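Local coordinates for DNA repair protein RAD2 (Saccharomyces cerevisiae, PDB 4Q0W), which cuts single-stranded DNA as a magnesium-dependent endonuclease, making an incision essential for excision repair of DNA damaged by UV light, bulky adducts or cross-linking agents, at residues 270-275 / 295-300. Sequence-based numbering, arbitrary orientation. Where two conformers were deposited one is given.
Sequences KDWYNN and KKLVNN
Y273 and L297 form the tight centre of this contact, the phenol set obliquely against the leucine side chain. CE1 of Y273 comes within 3.6 Å of CB of L297, and its CD1 within 3.7 Å of the methyl CD1 of L297. The same methyl reaches the six-membered ring of W272, meeting it at the edge, 3.9 Å from CZ3, and so touches both aromatics. Both rings are carried across to helix 288-299 because their CG atoms stand anti to the backbone N (chi1 -179° in Y273, 164° in W272). Beyond the leucine the packing slackens: CG2 of V298 sits near the plane of the phenol, 4.1 Å from OH of Y273. That hydroxyl is hydrogen-bonded to the backbone O of I302, in the chain that follows helix 288-299. The joined elements are the consecutive helices 266-278 and 288-299, crossing at -74° in the all-helical portion that follows the mixed-sheet nuclease core in the chain, remote from the calcium site; their axes are 11.7 Å apart at closest approach, a separation spanned here mainly by the aromatic and leucine side chains. R294, also on helix 288-299, adds hydrogen bonds to the carbonyl oxygens of W272 and Y273 and a cation-pi contact with the indole. Replacing Y273 by alanine is likely to open a gap beside L297 and leave the carbonyl of I302 without the phenol hydroxyl that bonds to it. The loose side is that of K295 and N299, exposed residues that pack against phosphates of the bound DNA; K296 packs on a sugar while its NZ bonds to the carbonyl of G250.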
ATOM      1  N   LYS A 270      14.858  22.281  -2.252  1.00 15.15           N
ATOM      2  CA  LYS A 270      16.107  22.010  -1.539  1.00 19.02           C
ATOM      3  C   LYS A 270      16.448  23.142  -0.579  1.00 19.44           C
ATOM      4  O   LYS A 270      16.707  22.904   0.602  1.00 18.61           O
ATOM      5  CB  LYS A 270      17.279  21.794  -2.498  1.00 16.15           C
ATOM      6  CG  LYS A 270      18.618  21.639  -1.750  1.00 19.12           C
ATOM      7  CD  LYS A 270      19.767  21.247  -2.673  1.00 23.58           C
ATOM      8  CE  LYS A 270      20.167  22.379  -3.623  1.00 20.14           C
ATOM      9  NZ  LYS A 270      21.244  21.916  -4.574  1.00 22.54           N
ATOM     10  N   ASP A 271      16.422  24.373  -1.083  1.00 23.15           N
ATOM     11  CA  ASP A 271      16.737  25.539  -0.253  1.00 25.70           C
ATOM     12  C   ASP A 271      15.826  25.579   0.981  1.00 22.48           C
ATOM     13  O   ASP A 271      16.295  25.771   2.111  1.00 18.89           O
ATOM     14  CB  ASP A 271      16.631  26.841  -1.066  1.00 18.70           C
ATOM     15  CG  ASP A 271      17.757  26.992  -2.083  1.00 22.97           C
ATOM     16  OD1 ASP A 271      18.796  26.309  -1.947  1.00 27.68           O
ATOM     17  OD2 ASP A 271      17.602  27.793  -3.033  1.00 36.06           O
ATOM     18  N   TRP A 272      14.535  25.355   0.774  1.00 17.91           N
ATOM     19  CA  TRP A 272      13.594  25.313   1.895  1.00 17.50           C
ATOM     20  C   TRP A 272      13.979  24.274   2.953  1.00 21.54           C
ATOM     21  O   TRP A 272      14.004  24.561   4.153  1.00 22.26           O
ATOM     22  CB  TRP A 272      12.178  25.013   1.402  1.00 19.00           C
ATOM     23  CG  TRP A 272      11.296  24.581   2.516  1.00 22.62           C
ATOM     24  CD1 TRP A 272      10.681  25.390   3.444  1.00 28.33           C
ATOM     25  CD2 TRP A 272      10.939  23.236   2.860  1.00 25.05           C
ATOM     26  NE1 TRP A 272       9.963  24.622   4.334  1.00 30.67           N
ATOM     27  CE2 TRP A 272      10.101  23.300   3.997  1.00 30.34           C
ATOM     28  CE3 TRP A 272      11.230  21.988   2.307  1.00 21.53           C
ATOM     29  CZ2 TRP A 272       9.556  22.158   4.589  1.00 30.59           C
ATOM     30  CZ3 TRP A 272      10.698  20.857   2.902  1.00 22.26           C
ATOM     31  CH2 TRP A 272       9.868  20.949   4.029  1.00 29.72           C
ATOM     32  N   TYR A 273      14.272  23.063   2.501  1.00 18.62           N
ATOM     33  CA  TYR A 273      14.629  21.971   3.402  1.00 19.91           C
ATOM     34  C   TYR A 273      15.944  22.256   4.111  1.00 19.30           C
ATOM     35  O   TYR A 273      16.024  22.200   5.337  1.00 20.96           O
ATOM     36  CB  TYR A 273      14.765  20.681   2.593  1.00 17.69           C
ATOM     37  CG  TYR A 273      15.105  19.445   3.391  1.00 18.96           C
ATOM     38  CD1 TYR A 273      14.292  19.015   4.436  1.00 17.88           C
ATOM     39  CD2 TYR A 273      16.200  18.674   3.059  1.00 17.86           C
ATOM     40  CE1 TYR A 273      14.591  17.870   5.143  1.00 22.02           C
ATOM     41  CE2 TYR A 273      16.500  17.516   3.751  1.00 17.68           C
ATOM     42  CZ  TYR A 273      15.694  17.120   4.788  1.00 19.34           C
ATOM     43  OH  TYR A 273      16.003  15.968   5.477  1.00 25.68           O
ATOM     44  N   ASN A 274      16.980  22.545   3.330  1.00 19.22           N
ATOM     45  CA  ASN A 274      18.300  22.770   3.900  1.00 20.49           C
ATOM     46  C   ASN A 274      18.379  24.005   4.793  1.00 28.40           C
ATOM     47  O   ASN A 274      18.953  23.939   5.885  1.00 24.04           O
ATOM     48  CB  ASN A 274      19.361  22.812   2.806  1.00 18.06           C
ATOM     49  CG  ASN A 274      19.617  21.441   2.205  1.00 21.86           C
ATOM     50  OD1 ASN A 274      19.158  20.434   2.736  1.00 17.92           O
ATOM     51  ND2 ASN A 274      20.377  21.394   1.121  1.00 17.75           N
ATOM     52  N   ASN A 275      17.818  25.127   4.344  1.00 20.00           N
ATOM     53  CA  ASN A 275      17.854  26.336   5.169  1.00 28.12           C
ATOM     54  C   ASN A 275      17.188  26.115   6.522  1.00 31.00           C
ATOM     55  O   ASN A 275      17.674  26.593   7.553  1.00 31.85           O
ATOM     56  CB  ASN A 275      17.184  27.523   4.475  1.00 20.83           C
ATOM     57  CG  ASN A 275      17.933  27.985   3.249  1.00 18.16           C
ATOM     58  OD1 ASN A 275      19.065  27.574   3.000  1.00 21.07           O
ATOM     59  ND2 ASN A 275      17.303  28.860   2.478  1.00 20.73           N
ATOM     60  N   LYS A 295       9.275  16.667   8.572  1.00 28.71           N
ATOM     61  CA  LYS A 295       9.351  15.521   9.469  0.50 33.44           C
ATOM     62  C   LYS A 295       9.519  14.227   8.678  1.00 30.61           C
ATOM     63  O   LYS A 295      10.310  13.354   9.046  1.00 30.37           O
ATOM     64  CB  LYS A 295       8.103  15.452  10.353  0.50 36.59           C
ATOM     65  CG  LYS A 295       8.349  14.857  11.731  0.50 38.76           C
ATOM     66  CD  LYS A 295       8.508  13.343  11.691  0.50 41.09           C
ATOM     67  CE  LYS A 295       9.691  12.893  12.539  0.50 41.80           C
ATOM     68  NZ  LYS A 295      10.985  13.400  11.995  0.50 33.63           N
ATOM     69  N   LYS A 296       8.785  14.114   7.579  1.00 30.03           N
ATOM     70  CA  LYS A 296       8.885  12.939   6.717  1.00 31.37           C
ATOM     71  C   LYS A 296      10.270  12.792   6.068  1.00 26.09           C
ATOM     72  O   LYS A 296      10.828  11.690   6.022  1.00 21.99           O
ATOM     73  CB  LYS A 296       7.806  12.983   5.634  1.00 26.77           C
ATOM     74  CG  LYS A 296       7.899  11.843   4.645  1.00 31.13           C
ATOM     75  CD  LYS A 296       6.677  11.813   3.745  1.00 38.56           C
ATOM     76  CE  LYS A 296       6.797  10.705   2.716  1.00 32.92           C
ATOM     77  NZ  LYS A 296       5.606  10.675   1.831  1.00 31.67           N
ATOM     78  N   LEU A 297      10.818  13.895   5.558  1.00 21.47           N
ATOM     79  CA  LEU A 297      12.127  13.841   4.902  1.00 24.22           C
ATOM     80  C   LEU A 297      13.215  13.459   5.908  1.00 17.89           C
ATOM     81  O   LEU A 297      14.085  12.634   5.614  1.00 20.89           O
ATOM     82  CB  LEU A 297      12.439  15.172   4.201  1.00 21.55           C
ATOM     83  CG  LEU A 297      11.436  15.605   3.115  1.00 26.97           C
ATOM     84  CD1 LEU A 297      11.591  17.087   2.773  1.00 24.37           C
ATOM     85  CD2 LEU A 297      11.573  14.770   1.857  1.00 13.97           C
ATOM     86  N   VAL A 298      13.144  14.037   7.104  1.00 24.22           N
ATOM     87  CA  VAL A 298      14.093  13.711   8.172  1.00 27.43           C
ATOM     88  C   VAL A 298      14.037  12.221   8.500  1.00 26.90           C
ATOM     89  O   VAL A 298      15.056  11.521   8.442  1.00 25.77           O
ATOM     90  CB  VAL A 298      13.846  14.555   9.435  1.00 27.98           C
ATOM     91  CG1 VAL A 298      14.734  14.086  10.586  1.00 31.31           C
ATOM     92  CG2 VAL A 298      14.115  16.019   9.144  1.00 27.00           C
ATOM     93  N   ASN A 299      12.839  11.730   8.800  1.00 30.02           N
ATOM     94  CA  ASN A 299      12.657  10.317   9.107  1.00 28.91           C
ATOM     95  C   ASN A 299      13.155   9.425   7.976  1.00 27.72           C
ATOM     96  O   ASN A 299      13.705   8.348   8.221  1.00 28.58           O
ATOM     97  CB  ASN A 299      11.192  10.006   9.442  1.00 36.25           C
ATOM     98  CG  ASN A 299      10.995   8.567   9.901  1.00 43.21           C
ATOM     99  OD1 ASN A 299      10.366   7.759   9.210  1.00 47.55           O
ATOM    100  ND2 ASN A 299      11.557   8.234  11.057  1.00 37.31           N
ATOM    101  N   ASN A 300      12.999   9.882   6.739  1.00 24.23           N
ATOM    102  CA  ASN A 300      13.532   9.123   5.606  1.00 25.57           C
ATOM    103  C   ASN A 300      15.013   9.398   5.314  1.00 19.32           C
ATOM    104  O   ASN A 300      15.539   8.925   4.306  1.00 20.22           O
ATOM    105  CB  ASN A 300      12.673   9.325   4.345  1.00 21.71           C
ATOM    106  CG  ASN A 300      11.343   8.590   4.434  1.00 37.45           C
ATOM    107  OD1 ASN A 300      11.232   7.591   5.150  1.00 33.15           O
ATOM    108  ND2 ASN A 300      10.326   9.083   3.720  1.00 22.82           N
TER